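PDB 1YW4: succinylglutamate desuccinylase from Chromobacterium violaceum, which probably hydrolyses N-succinyl-L-glutamate to succinate and glutamate, the last step of arginine degradation by the AST pathway, using one zinc ion per subunit. Local coordinates for residues Leu50-Val55 with Asn196-Phe201; Tyr103-Leu108 with Ala126-Leu131; Glu134-Ala139 with Cys206-Phe211. One frame throughout, in Å; residues are numbered along the deposited sequence.

Contact 1 (Leu50-Val55 with Asn196-Phe201); sequences LLSCGV and NTFSYF
Phe198 carries this contact, with its ring set against Ser52 and Leu50 of strand 48-53. Ser52 meets the CD2-CE2 side of the ring. Its OG is 3.5 Å from CD2 of Phe198, and its CB is 3.7 Å from CE2 of the same ring. The approach is oblique. Leu50 comes from the opposite direction to Phe198 and offers one methyl, CD2, which lies 4.2 Å from CZ of Phe198. No hydrogen bond crosses between the two segments, so the join is made by packing alone.

Phe198 sits in the first turn of helix 198-205. Its CG is anti to the backbone N (chi1 -162°), which carries the ring out from the helix toward the strand. Thr197 caps this helix as its N-cap residue: OG1 of Thr197 accepts from N of Tyr200 at 3.3 Å. The ring also stacks on Phe109, meets His145 edge-to-face and touches Ala132 of helix 120-137.

Ser52 is buried, and its polar end is satisfied by strand 143-151, where OG is hydrogen-bonded to OD1 of Asp147. Leu50 also pairs with that strand, through backbone bonds to Leu144 and Tyr146. His149, a zinc ligand two residues after Asp147, has its side chain about 6 Å from that of Ser52. The contact therefore lies close to the metal site, with the Ser52 side chain about 10 Å from the zinc ion. It packs a helix start on a central strand of the alpha/beta catalytic domain, the zinc exopeptidase-like fold of the AspA/AstE family.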
loop_
_atom_site.group_PDB
_atom_site.type_symbol
_atom_site.label_atom_id
_atom_site.label_comp_id
_atom_site.label_asym_id
_atom_site.label_seq_id
_atom_site.Cartn_x
_atom_site.Cartn_y
_atom_site.Cartn_z
ATOM N N LEU A 50 -1.428 -7.892 -29.675
ATOM C CA LEU A 50 -0.794 -6.700 -30.229
ATOM C C LEU A 50 0.617 -6.619 -29.661
ATOM O O LEU A 50 0.793 -6.532 -28.448
ATOM C CB LEU A 50 -1.566 -5.435 -29.836
ATOM C CG LEU A 50 -0.878 -4.104 -30.180
ATOM C CD1 LEU A 50 -0.581 -4.063 -31.667
ATOM C CD2 LEU A 50 -1.763 -2.921 -29.779
ATOM N N LEU A 51 1.619 -6.684 -30.529
ATOM C CA LEU A 51 3.001 -6.565 -30.088
ATOM C C LEU A 51 3.564 -5.295 -30.722
ATOM O O LEU A 51 3.621 -5.165 -31.946
ATOM C CB LEU A 51 3.843 -7.756 -30.545
ATOM C CG LEU A 51 3.406 -9.180 -30.147
ATOM C CD1 LEU A 51 4.433 -10.177 -30.693
ATOM C CD2 LEU A 51 3.295 -9.304 -28.636
ATOM N N SER A 52 3.961 -4.351 -29.888
ATOM C CA SER A 52 4.538 -3.134 -30.414
ATOM C C SER A 52 5.977 -3.064 -29.915
ATOM O O SER A 52 6.276 -3.449 -28.782
ATOM C CB SER A 52 3.724 -1.913 -29.970
ATOM O OG SER A 52 3.608 -1.839 -28.562
ATOM N N CYS A 53 6.876 -2.621 -30.787
ATOM C CA CYS A 53 8.285 -2.504 -30.435
ATOM C C CYS A 53 8.847 -1.301 -31.160
ATOM O O CYS A 53 8.230 -0.798 -32.094
ATOM C CB CYS A 53 9.052 -3.764 -30.847
ATOM S SG CYS A 53 8.934 -4.193 -32.593
ATOM N N GLY A 54 10.008 -0.821 -30.732
ATOM C CA GLY A 54 10.571 0.329 -31.407
ATOM C C GLY A 54 9.810 1.619 -31.148
ATOM O O GLY A 54 9.876 2.534 -31.964
ATOM N N VAL A 55 9.050 1.691 -30.054
ATOM C CA VAL A 55 8.366 2.939 -29.718
ATOM C C VAL A 55 9.533 3.917 -29.553
ATOM O O VAL A 55 9.441 5.098 -29.911
ATOM C CB VAL A 55 7.567 2.816 -28.394
ATOM C CG1 VAL A 55 7.257 4.199 -27.827
ATOM C CG2 VAL A 55 6.250 2.075 -28.660
ATOM N N ASN A 196 0.450 8.768 -20.523
ATOM C CA ASN A 196 0.349 8.948 -21.964
ATOM C C ASN A 196 1.159 7.908 -22.702
ATOM O O ASN A 196 1.805 8.198 -23.708
ATOM C CB ASN A 196 0.805 10.358 -22.328
ATOM C CG ASN A 196 -0.037 11.405 -21.650
ATOM O OD1 ASN A 196 -1.257 11.293 -21.641
ATOM N ND2 ASN A 196 0.599 12.423 -21.078
ATOM N N THR A 197 1.100 6.681 -22.188
ATOM C CA THR A 197 1.817 5.551 -22.766
ATOM C C THR A 197 0.913 4.705 -23.651
ATOM O O THR A 197 -0.310 4.742 -23.539
ATOM C CB THR A 197 2.381 4.647 -21.677
ATOM O OG1 THR A 197 1.309 4.194 -20.847
ATOM C CG2 THR A 197 3.391 5.397 -20.830
ATOM N N PHE A 198 1.524 3.934 -24.537
ATOM C CA PHE A 198 0.756 3.106 -25.438
ATOM C C PHE A 198 -0.017 2.039 -24.660
ATOM O O PHE A 198 -1.182 1.776 -24.957
ATOM C CB PHE A 198 1.693 2.463 -26.468
ATOM C CG PHE A 198 0.990 1.947 -27.698
ATOM C CD1 PHE A 198 -0.307 2.361 -28.005
ATOM C CD2 PHE A 198 1.628 1.047 -28.553
ATOM C CE1 PHE A 198 -0.963 1.888 -29.147
ATOM C CE2 PHE A 198 0.981 0.570 -29.696
ATOM C CZ PHE A 198 -0.322 0.991 -29.991
ATOM N N SER A 199 0.616 1.437 -23.653
ATOM C CA SER A 199 -0.059 0.400 -22.875
ATOM C C SER A 199 -1.250 0.950 -22.077
ATOM O O SER A 199 -2.214 0.230 -21.811
ATOM C CB SER A 199 0.923 -0.321 -21.936
ATOM O OG SER A 199 1.399 0.530 -20.918
ATOM N N TYR A 200 -1.187 2.216 -21.679
ATOM C CA TYR A 200 -2.307 2.798 -20.955
ATOM C C TYR A 200 -3.456 2.977 -21.954
ATOM O O TYR A 200 -4.597 2.609 -21.671
ATOM C CB TYR A 200 -1.939 4.161 -20.365
ATOM C CG TYR A 200 -3.118 4.824 -19.695
ATOM C CD1 TYR A 200 -3.667 4.287 -18.536
ATOM C CD2 TYR A 200 -3.728 5.944 -20.257
ATOM C CE1 TYR A 200 -4.794 4.840 -17.955
ATOM C CE2 TYR A 200 -4.855 6.510 -19.687
ATOM C CZ TYR A 200 -5.383 5.950 -18.536
ATOM O OH TYR A 200 -6.502 6.490 -17.958
ATOM N N PHE A 201 -3.140 3.536 -23.123
ATOM C CA PHE A 201 -4.146 3.764 -24.160
ATOM C C PHE A 201 -4.929 2.501 -24.499
ATOM O O PHE A 201 -6.163 2.515 -24.503
ATOM C CB PHE A 201 -3.507 4.304 -25.450
ATOM C CG PHE A 201 -4.471 4.378 -26.609
ATOM C CD1 PHE A 201 -5.462 5.363 -26.649
ATOM C CD2 PHE A 201 -4.449 3.409 -27.612
ATOM C CE1 PHE A 201 -6.420 5.378 -27.667
ATOM C CE2 PHE A 201 -5.404 3.414 -28.634
ATOM C CZ PHE A 201 -6.392 4.399 -28.661
#

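Contact 2 (Tyr103-Leu108 with Ala126-Leu131); sequences YDMNRL and AELETL
Met105 and Leu128 join a loop to helix 120-137 in the alpha/beta catalytic domain of this zinc exopeptidase-like fold. Met105 starts a short 3-10 segment, 105-107, and is modelled as selenomethionine. Its SE atom lies 4.0 Å from CD1 of Leu128, and this is the one apolar touch between the segments. The two side chains cross at about a right angle. Met105 runs out extended from the backbone, with CG anti to N, then bends at chi3 (-74°). That bend turns CE aside and leaves SE to meet the leucine methyl. Both residues are buried. Leu128 also packs on Met87 and Cys36, so it ties the helix to strands 83-88 and 36-39. Met105 further touches Glu121 and Arg124, earlier on helix 120-137.

Leu108 and Glu129 come together less closely. O of Leu108 and OE2 of Glu129 are 4.3 Å apart and do not bond to each other. Each has its own partner in the following loop. The Leu108 carbonyl accepts from ND1 of His113, and OE2 of Glu129 accepts from N of Gly111. The buried carboxylate thus holds the loop backbone that follows the 3-10 segment.

The loop also reaches the metal site. The Met105 side chain is about 9 Å from the zinc ion. Asp104 is hydrogen-bonded to His56, a zinc ligand, and so acts in its second shell. The Asp104 oxygen that meets NE2 of His56 is OD1, and this atom also takes a weak Asx-turn bond from N of Asn106, at 2.8 Å and an angle of 130°.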
loop_
_atom_site.group_PDB
_atom_site.type_symbol
_atom_site.label_atom_id
_atom_site.label_comp_id
_atom_site.label_asym_id
_atom_site.label_seq_id
_atom_site.Cartn_x
_atom_site.Cartn_y
_atom_site.Cartn_z
ATOM N N TYR A 103 10.033 14.372 -30.162
ATOM C CA TYR A 103 9.347 14.152 -28.893
ATOM C C TYR A 103 9.183 12.652 -28.608
ATOM O O TYR A 103 8.940 11.860 -29.524
ATOM C CB TYR A 103 7.979 14.827 -28.972
ATOM C CG TYR A 103 7.366 15.222 -27.652
ATOM C CD1 TYR A 103 6.675 14.293 -26.875
ATOM C CD2 TYR A 103 7.427 16.545 -27.204
ATOM C CE1 TYR A 103 6.049 14.670 -25.686
ATOM C CE2 TYR A 103 6.807 16.933 -26.016
ATOM C CZ TYR A 103 6.116 15.990 -25.268
ATOM O OH TYR A 103 5.464 16.372 -24.122
ATOM N N ASP A 104 9.324 12.281 -27.339
ATOM C CA ASP A 104 9.186 10.897 -26.886
ATOM C C ASP A 104 7.785 10.394 -27.253
ATOM O O ASP A 104 6.785 10.853 -26.692
ATOM C CB ASP A 104 9.380 10.832 -25.360
ATOM C CG ASP A 104 9.411 9.405 -24.820
ATOM O OD1 ASP A 104 8.699 8.533 -25.359
ATOM O OD2 ASP A 104 10.136 9.162 -23.831
HETATM N N MSE A 105 7.711 9.451 -28.186
HETATM C CA MSE A 105 6.419 8.932 -28.604
HETATM C C MSE A 105 5.651 8.300 -27.461
HETATM O O MSE A 105 4.422 8.369 -27.430
HETATM C CB MSE A 105 6.576 7.924 -29.744
HETATM C CG MSE A 105 5.245 7.438 -30.325
HETATM SE SE MSE A 105 5.487 6.465 -31.981
HETATM C CE MSE A 105 5.874 7.976 -33.119
ATOM N N ASN A 106 6.343 7.690 -26.504
ATOM C CA ASN A 106 5.588 7.093 -25.418
ATOM C C ASN A 106 5.101 8.119 -24.413
ATOM O O ASN A 106 4.783 7.800 -23.269
ATOM C CB ASN A 106 6.354 5.974 -24.720
ATOM C CG ASN A 106 5.433 4.820 -24.351
ATOM O OD1 ASN A 106 4.383 4.650 -24.975
ATOM N ND2 ASN A 106 5.815 4.025 -23.359
ATOM N N ARG A 107 5.059 9.364 -24.864
ATOM C CA ARG A 107 4.535 10.456 -24.063
ATOM C C ARG A 107 3.465 11.115 -24.940
ATOM O O ARG A 107 2.874 12.124 -24.557
ATOM C CB ARG A 107 5.627 11.475 -23.733
ATOM C CG ARG A 107 6.643 11.019 -22.706
ATOM C CD ARG A 107 7.591 12.155 -22.374
ATOM N NE ARG A 107 6.854 13.340 -21.927
ATOM C CZ ARG A 107 7.369 14.564 -21.865
ATOM N NH1 ARG A 107 6.623 15.579 -21.445
ATOM N NH2 ARG A 107 8.629 14.773 -22.231
ATOM N N LEU A 108 3.221 10.540 -26.118
ATOM C CA LEU A 108 2.232 11.100 -27.044
ATOM C C LEU A 108 0.944 10.295 -27.230
ATOM O O LEU A 108 0.086 10.669 -28.040
ATOM C CB LEU A 108 2.875 11.342 -28.407
ATOM C CG LEU A 108 3.926 12.457 -28.448
ATOM C CD1 LEU A 108 4.577 12.478 -29.818
ATOM C CD2 LEU A 108 3.266 13.811 -28.142
ATOM N N ALA A 126 -1.109 8.965 -33.254
ATOM C CA ALA A 126 -2.558 8.938 -33.479
ATOM C C ALA A 126 -2.955 7.811 -34.429
ATOM O O ALA A 126 -3.984 7.159 -34.250
ATOM C CB ALA A 126 -3.040 10.292 -34.038
ATOM N N GLU A 127 -2.117 7.575 -35.432
ATOM C CA GLU A 127 -2.374 6.507 -36.390
ATOM C C GLU A 127 -2.312 5.148 -35.684
ATOM O O GLU A 127 -3.153 4.275 -35.915
ATOM C CB GLU A 127 -1.343 6.572 -37.519
ATOM C CG GLU A 127 -1.421 5.423 -38.511
ATOM C CD GLU A 127 -0.417 5.564 -39.629
ATOM O OE1 GLU A 127 0.798 5.470 -39.370
ATOM O OE2 GLU A 127 -0.839 5.773 -40.777
ATOM N N LEU A 128 -1.319 4.978 -34.816
ATOM C CA LEU A 128 -1.150 3.725 -34.084
ATOM C C LEU A 128 -2.308 3.477 -33.115
ATOM O O LEU A 128 -2.721 2.326 -32.912
ATOM C CB LEU A 128 0.189 3.733 -33.334
ATOM C CG LEU A 128 1.464 3.801 -34.197
ATOM C CD1 LEU A 128 2.677 3.854 -33.275
ATOM C CD2 LEU A 128 1.562 2.594 -35.142
ATOM N N GLU A 129 -2.813 4.545 -32.499
ATOM C CA GLU A 129 -3.948 4.435 -31.577
ATOM C C GLU A 129 -5.153 3.925 -32.359
ATOM O O GLU A 129 -5.814 2.962 -31.975
ATOM C CB GLU A 129 -4.315 5.807 -30.974
ATOM C CG GLU A 129 -3.261 6.438 -30.067
ATOM C CD GLU A 129 -3.802 7.612 -29.262
ATOM O OE1 GLU A 129 -4.797 8.227 -29.700
ATOM O OE2 GLU A 129 -3.232 7.930 -28.196
ATOM N N THR A 130 -5.427 4.578 -33.477
ATOM C CA THR A 130 -6.562 4.204 -34.315
ATOM C C THR A 130 -6.473 2.750 -34.788
ATOM O O THR A 130 -7.437 1.999 -34.668
ATOM C CB THR A 130 -6.655 5.148 -35.524
ATOM O OG1 THR A 130 -6.805 6.495 -35.054
ATOM C CG2 THR A 130 -7.836 4.785 -36.405
ATOM N N LEU A 131 -5.320 2.362 -35.332
ATOM C CA LEU A 131 -5.120 0.995 -35.793
ATOM C C LEU A 131 -5.345 -0.008 -34.660
ATOM O O LEU A 131 -6.024 -1.010 -34.846
ATOM C CB LEU A 131 -3.712 0.832 -36.373
ATOM C CG LEU A 131 -3.510 1.238 -37.843
ATOM C CD1 LEU A 131 -4.090 2.615 -38.092
ATOM C CD2 LEU A 131 -2.010 1.221 -38.193
#

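Contact 3 (Glu134-Ala139 with Cys206-Phe211); sequences EFFAGA and CEADAF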
loop_
_atom_site.group_PDB
_atom_site.type_symbol
_atom_site.label_atom_id
_atom_site.label_comp_id
_atom_site.label_asym_id
_atom_site.label_seq_id
_atom_site.Cartn_x
_atom_site.Cartn_y
_atom_site.Cartn_z
ATOM N N GLU A 134 -9.092 -0.220 -33.846
ATOM C CA GLU A 134 -9.844 -0.990 -34.833
ATOM C C GLU A 134 -9.507 -2.475 -34.736
ATOM O O GLU A 134 -10.364 -3.333 -34.934
ATOM C CB GLU A 134 -9.560 -0.471 -36.246
ATOM C CG GLU A 134 -9.883 1.006 -36.422
ATOM C CD GLU A 134 -9.592 1.514 -37.831
ATOM O OE1 GLU A 134 -8.689 0.959 -38.498
ATOM O OE2 GLU A 134 -10.257 2.479 -38.269
ATOM N N PHE A 135 -8.253 -2.774 -34.418
ATOM C CA PHE A 135 -7.820 -4.154 -34.276
ATOM C C PHE A 135 -8.529 -4.843 -33.119
ATOM O O PHE A 135 -9.047 -5.952 -33.261
ATOM C CB PHE A 135 -6.315 -4.217 -34.018
ATOM C CG PHE A 135 -5.798 -5.607 -33.784
ATOM C CD1 PHE A 135 -5.761 -6.529 -34.824
ATOM C CD2 PHE A 135 -5.299 -5.980 -32.538
ATOM C CE1 PHE A 135 -5.227 -7.800 -34.632
ATOM C CE2 PHE A 135 -4.763 -7.248 -32.331
ATOM C CZ PHE A 135 -4.726 -8.161 -33.386
ATOM N N PHE A 136 -8.539 -4.196 -31.963
ATOM C CA PHE A 136 -9.167 -4.808 -30.812
ATOM C C PHE A 136 -10.686 -4.800 -30.856
ATOM O O PHE A 136 -11.332 -5.632 -30.221
ATOM C CB PHE A 136 -8.673 -4.160 -29.523
ATOM C CG PHE A 136 -7.304 -4.622 -29.102
ATOM C CD1 PHE A 136 -7.026 -5.980 -28.945
ATOM C CD2 PHE A 136 -6.303 -3.697 -28.830
ATOM C CE1 PHE A 136 -5.774 -6.408 -28.522
ATOM C CE2 PHE A 136 -5.052 -4.116 -28.406
ATOM C CZ PHE A 136 -4.784 -5.472 -28.251
ATOM N N ALA A 137 -11.257 -3.869 -31.607
ATOM C CA ALA A 137 -12.706 -3.790 -31.711
ATOM C C ALA A 137 -13.243 -5.072 -32.355
ATOM O O ALA A 137 -14.373 -5.485 -32.088
ATOM C CB ALA A 137 -13.102 -2.567 -32.537
ATOM N N GLY A 138 -12.421 -5.696 -33.195
ATOM C CA GLY A 138 -12.821 -6.920 -33.869
ATOM C C GLY A 138 -12.536 -8.171 -33.066
ATOM O O GLY A 138 -12.878 -9.280 -33.476
ATOM N N ALA A 139 -11.914 -7.998 -31.907
ATOM C CA ALA A 139 -11.574 -9.128 -31.053
ATOM C C ALA A 139 -12.798 -9.735 -30.366
ATOM O O ALA A 139 -13.656 -9.017 -29.856
ATOM C CB ALA A 139 -10.557 -8.692 -30.007
ATOM N N CYS A 206 -9.108 0.683 -25.337
ATOM C CA CYS A 206 -9.482 -0.569 -25.978
ATOM C C CYS A 206 -9.810 -1.611 -24.929
ATOM O O CYS A 206 -10.150 -2.747 -25.257
ATOM C CB CYS A 206 -8.334 -1.069 -26.856
ATOM S SG CYS A 206 -7.709 0.158 -28.020
ATOM N N GLU A 207 -9.720 -1.197 -23.669
ATOM C CA GLU A 207 -9.968 -2.053 -22.518
ATOM C C GLU A 207 -9.351 -3.435 -22.694
ATOM O O GLU A 207 -10.008 -4.456 -22.521
ATOM C CB GLU A 207 -11.476 -2.151 -22.206
ATOM C CG GLU A 207 -12.346 -2.719 -23.301
ATOM C CD GLU A 207 -13.831 -2.705 -22.945
ATOM O OE1 GLU A 207 -14.621 -3.317 -23.693
ATOM O OE2 GLU A 207 -14.206 -2.082 -21.924
ATOM N N ALA A 208 -8.068 -3.460 -23.040
ATOM C CA ALA A 208 -7.373 -4.726 -23.215
ATOM C C ALA A 208 -6.381 -4.929 -22.081
ATOM O O ALA A 208 -6.134 -4.019 -21.290
ATOM C CB ALA A 208 -6.651 -4.751 -24.554
ATOM N N ASP A 209 -5.834 -6.133 -21.987
ATOM C CA ASP A 209 -4.840 -6.430 -20.965
ATOM C C ASP A 209 -3.515 -6.021 -21.582
ATOM O O ASP A 209 -2.905 -6.774 -22.332
ATOM C CB ASP A 209 -4.865 -7.915 -20.631
ATOM C CG ASP A 209 -6.177 -8.328 -19.999
ATOM O OD1 ASP A 209 -6.540 -7.740 -18.964
ATOM O OD2 ASP A 209 -6.845 -9.226 -20.539
ATOM N N ALA A 210 -3.091 -4.805 -21.269
ATOM C CA ALA A 210 -1.873 -4.249 -21.837
ATOM C C ALA A 210 -0.775 -4.007 -20.810
ATOM O O ALA A 210 -1.046 -3.629 -19.671
ATOM C CB ALA A 210 -2.216 -2.950 -22.554
ATOM N N PHE A 211 0.467 -4.224 -21.224
ATOM C CA PHE A 211 1.596 -4.016 -20.334
ATOM C C PHE A 211 2.794 -3.431 -21.086
ATOM O O PHE A 211 2.951 -3.644 -22.284
ATOM C CB PHE A 211 2.033 -5.345 -19.692
ATOM C CG PHE A 211 0.896 -6.173 -19.150
ATOM C CD1 PHE A 211 0.177 -7.021 -19.982
ATOM C CD2 PHE A 211 0.532 -6.089 -17.811
ATOM C CE1 PHE A 211 -0.892 -7.775 -19.494
ATOM C CE2 PHE A 211 -0.539 -6.840 -17.310
ATOM C CZ PHE A 211 -1.249 -7.683 -18.160
#
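The last turn of helix 120-137 comes closest to the turn between helix 198-205 and strand 209-215 at Phe136 and Cys206, whose CA atoms are 6.4 Å apart. That turn is made at Glu207, the first residue to leave helical angles, with a positive phi of 42°. No hydrogen bond links the two segments, and the contact is apolar.

Phe136 provides one side of it. Ala208 places its methyl over one face of the ring in a CH-pi contact. CB of Ala208 is 4.2 Å from the centroid of the Phe136 ring and only 9° off the ring normal, so it sits almost squarely over the centre. CD2 of Phe135, the preceding residue, lies over the opposite face, 3.9 Å from the Phe136 ring plane. The ring is therefore held between a methyl and a neighbouring aromatic carbon. Cys206 meets it obliquely on the CD2 side. CB of Cys206 is 3.9 Å from CD2 of Phe136, and SG of Cys206 is 4.2 Å from the same carbon. The cysteine thus faces the ring more closely with CB than with its sulfur.

The helix ends in a short turn. N of Ala139 bonds to O of Phe136 at 3.0 Å. Arg83 makes a cation-pi contact with the Phe135 ring, and its NH2 is hydrogen-bonded to O of Phe135.

Phe136 also touches Leu50 of strand 48-53 and Lys143 of strand 143-151. Since Ala208 leads into strand 209-215, the helix end covers the starts of three adjacent parallel strands, with strand 143-151 in the middle. Cys206 also packs back on Phe201 of helix 198-205, and Phe201 in turn touches Glu129 of helix 120-137.

Overall arrangement
All three contacts lie in the catalytic domain. Contacts 1 and 2 have centres about 8 Å apart, contacts 1 and 3 about 12 Å, and contacts 2 and 3 about 15 Å. Contact 2 lies within the stretch of chain closed by contact 1, while the segments of contacts 1 and 3 alternate along the chain. Helix 120-137 serves both contact 2 and contact 3. Helix 198-205, used by contact 1, leads directly into the turn of contact 3. N of Phe198 is probably hydrogen-bonded to OD1 of Asn106, which joins contacts 1 and 2. Ser199 packs on Ala210 between contacts 1 and 3. The packing thus runs from the zinc side to the strand starts at contact 3, away from the annotated sites.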